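Local coordinates for protein alpha-1,4-endofucoidanase (PDB 6DNS) that hydrolyses alpha-1,4-linked fucoidan from within the chain as a glycoside hydrolase family 107 enzyme, probably with a retaining mechanism, at residues Thr428-Ile433 with Arg509-Glu514. Numbering follows the deposited sequence.
Sequences TILPAI and REVKLE
Ile433 N donates to Glu514 O at 2.8 Å in a nearly straight bond, 174° at the hydrogen, and this is the one direct backbone hydrogen bond between 428-433 and 509-514, made at the residue just past strand 506-513. The two segments run roughly the same way, 26° apart, yet elsewhere they stand too far apart for a ladder. Near the middle a water spans the gap: it donates to Thr428 O and accepts from Lys512 N, so that a carbonyl and an amide are both satisfied through one molecule. Glu514 O also receives a longer CA-H contact from Ala432 CA, at 3.4 Å.

At the Thr428 end the contact is made by side chains, through a weak bond. Arg509 is folded at chi2 and chi3, which turns its guanidinium back to Thr428. There NH1 gives OG1 a weak hydrogen bond of 2.8 Å, bent to 128°, with OG1 at the edge of the group near its plane. The same NH1 bonds to Ser424 O, and Trp423 packs against the arginine side chain. An alanine in place of Arg509 would probably leave Thr428 OG1 and Ser424 O without this shared donor and open a gap beside Trp423.

Between these polar ends, Leu430 CD1 lies 3.8 Å from Val511 CG2, the two side chains crossing at about a right angle, and also touches Leu513 CG. Leu513 CD2 in turn meets Ile433 CG1 at 3.8 Å. Pro431 O, near that methyl, takes its hydrogen bond from Tyr439 OH.

Within this putative Ig-like domain, strand 506-513 pairs on one flank with strand 494-501. On the other, Ile433 bonds to Glu514 and Ile516, consistent with the start of parallel pairing, and the water illustrates how backbone groups too far apart to bond directly can still be satisfied.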
loop_
_atom_site.group_PDB
_atom_site.type_symbol
_atom_site.label_atom_id
_atom_site.label_comp_id
_atom_site.label_asym_id
_atom_site.label_seq_id
_atom_site.Cartn_x
_atom_site.Cartn_y
_atom_site.Cartn_z
ATOM N N THR A 428 14.507 -6.499 -5.609
ATOM C CA THR A 428 15.642 -5.595 -5.778
ATOM C C THR A 428 15.356 -4.777 -7.038
ATOM O O THR A 428 15.354 -5.323 -8.144
ATOM C CB THR A 428 16.971 -6.365 -5.936
ATOM O OG1 THR A 428 17.240 -7.108 -4.741
ATOM C CG2 THR A 428 18.138 -5.409 -6.204
ATOM N N ILE A 429 15.106 -3.480 -6.857
ATOM C CA ILE A 429 14.708 -2.591 -7.949
ATOM C C ILE A 429 15.915 -1.836 -8.498
ATOM O O ILE A 429 16.541 -1.051 -7.782
ATOM C CB ILE A 429 13.652 -1.559 -7.489
ATOM C CG1 ILE A 429 12.475 -2.246 -6.779
ATOM C CG2 ILE A 429 13.168 -0.713 -8.668
ATOM C CD1 ILE A 429 11.719 -3.267 -7.612
ATOM N N LEU A 430 16.231 -2.079 -9.769
ATOM C CA LEU A 430 17.260 -1.326 -10.476
ATOM C C LEU A 430 16.621 -0.073 -11.081
ATOM O O LEU A 430 15.466 -0.127 -11.514
ATOM C CB LEU A 430 17.889 -2.180 -11.579
ATOM C CG LEU A 430 18.495 -3.521 -11.154
ATOM C CD1 LEU A 430 19.005 -4.274 -12.373
ATOM C CD2 LEU A 430 19.612 -3.328 -10.138
ATOM N N PRO A 431 17.355 1.065 -11.104
ATOM C CA PRO A 431 16.870 2.268 -11.798
ATOM C C PRO A 431 16.584 2.053 -13.285
ATOM O O PRO A 431 17.107 1.117 -13.891
ATOM C CB PRO A 431 18.024 3.262 -11.628
ATOM C CG PRO A 431 18.684 2.853 -10.363
ATOM C CD PRO A 431 18.552 1.359 -10.289
ATOM N N ALA A 432 15.756 2.925 -13.854
ATOM C CA ALA A 432 15.384 2.840 -15.267
ATOM C C ALA A 432 16.560 3.206 -16.176
ATOM O O ALA A 432 17.439 3.979 -15.784
ATOM C CB ALA A 432 14.195 3.746 -15.556
ATOM N N ILE A 433 16.556 2.644 -17.386
ATOM C CA ILE A 433 17.575 2.935 -18.398
ATOM C C ILE A 433 17.195 4.254 -19.065
ATOM O O ILE A 433 16.066 4.409 -19.538
ATOM C CB ILE A 433 17.672 1.835 -19.493
ATOM C CG1 ILE A 433 17.874 0.438 -18.885
ATOM C CG2 ILE A 433 18.812 2.124 -20.470
ATOM C CD1 ILE A 433 17.807 -0.679 -19.906
ATOM N N ARG A 509 18.887 -13.765 -7.192
ATOM C CA ARG A 509 17.844 -12.746 -7.069
ATOM C C ARG A 509 17.594 -12.162 -8.457
ATOM O O ARG A 509 18.492 -11.551 -9.044
ATOM C CB ARG A 509 18.265 -11.654 -6.068
ATOM C CG ARG A 509 17.442 -10.361 -6.059
ATOM C CD ARG A 509 15.945 -10.573 -5.868
ATOM N NE ARG A 509 15.586 -11.013 -4.515
ATOM C CZ ARG A 509 15.390 -10.219 -3.456
ATOM N NH1 ARG A 509 15.529 -8.894 -3.534
ATOM N NH2 ARG A 509 15.059 -10.761 -2.285
ATOM N N GLU A 510 16.385 -12.372 -8.978
ATOM C CA GLU A 510 16.000 -11.864 -10.296
ATOM C C GLU A 510 15.806 -10.352 -10.235
ATOM O O GLU A 510 15.271 -9.827 -9.254
ATOM C CB GLU A 510 14.714 -12.544 -10.785
ATOM C CG GLU A 510 14.348 -12.237 -12.233
ATOM C CD GLU A 510 13.127 -13.006 -12.712
ATOM O OE1 GLU A 510 12.167 -12.364 -13.191
ATOM O OE2 GLU A 510 13.123 -14.251 -12.611
ATOM N N VAL A 511 16.250 -9.663 -11.285
ATOM C CA VAL A 511 16.113 -8.210 -11.403
ATOM C C VAL A 511 15.649 -7.828 -12.805
ATOM O O VAL A 511 15.820 -8.597 -13.752
ATOM C CB VAL A 511 17.430 -7.469 -11.063
ATOM C CG1 VAL A 511 17.741 -7.604 -9.580
ATOM C CG2 VAL A 511 18.600 -7.979 -11.901
ATOM N N LYS A 512 15.064 -6.636 -12.914
ATOM C CA LYS A 512 14.531 -6.119 -14.171
ATOM C C LYS A 512 15.194 -4.793 -14.524
ATOM O O LYS A 512 15.521 -3.998 -13.638
ATOM C CB LYS A 512 13.015 -5.918 -14.072
ATOM C CG LYS A 512 12.216 -7.188 -13.794
ATOM C CD LYS A 512 11.988 -7.430 -12.303
ATOM C CE LYS A 512 11.050 -8.605 -12.062
ATOM N NZ LYS A 512 10.808 -8.847 -10.612
ATOM N N LEU A 513 15.395 -4.572 -15.824
ATOM C CA LEU A 513 15.879 -3.298 -16.356
ATOM C C LEU A 513 14.946 -2.848 -17.474
ATOM O O LEU A 513 14.847 -3.517 -18.505
ATOM C CB LEU A 513 17.312 -3.438 -16.890
ATOM C CG LEU A 513 18.464 -2.989 -15.986
ATOM C CD1 LEU A 513 19.796 -3.289 -16.659
ATOM C CD2 LEU A 513 18.367 -1.509 -15.640
ATOM N N GLU A 514 14.268 -1.721 -17.258
ATOM C CA GLU A 514 13.315 -1.170 -18.220
ATOM C C GLU A 514 13.779 0.195 -18.711
ATOM O O GLU A 514 14.387 0.957 -17.956
ATOM C CB GLU A 514 11.936 -1.030 -17.573
ATOM C CG GLU A 514 11.384 -2.324 -16.992
ATOM C CD GLU A 514 9.928 -2.216 -16.568
ATOM O OE1 GLU A 514 9.406 -1.086 -16.448
ATOM O OE2 GLU A 514 9.301 -3.274 -16.354
HETATM O O HOH W 1 14.057 -5.635 -10.492
#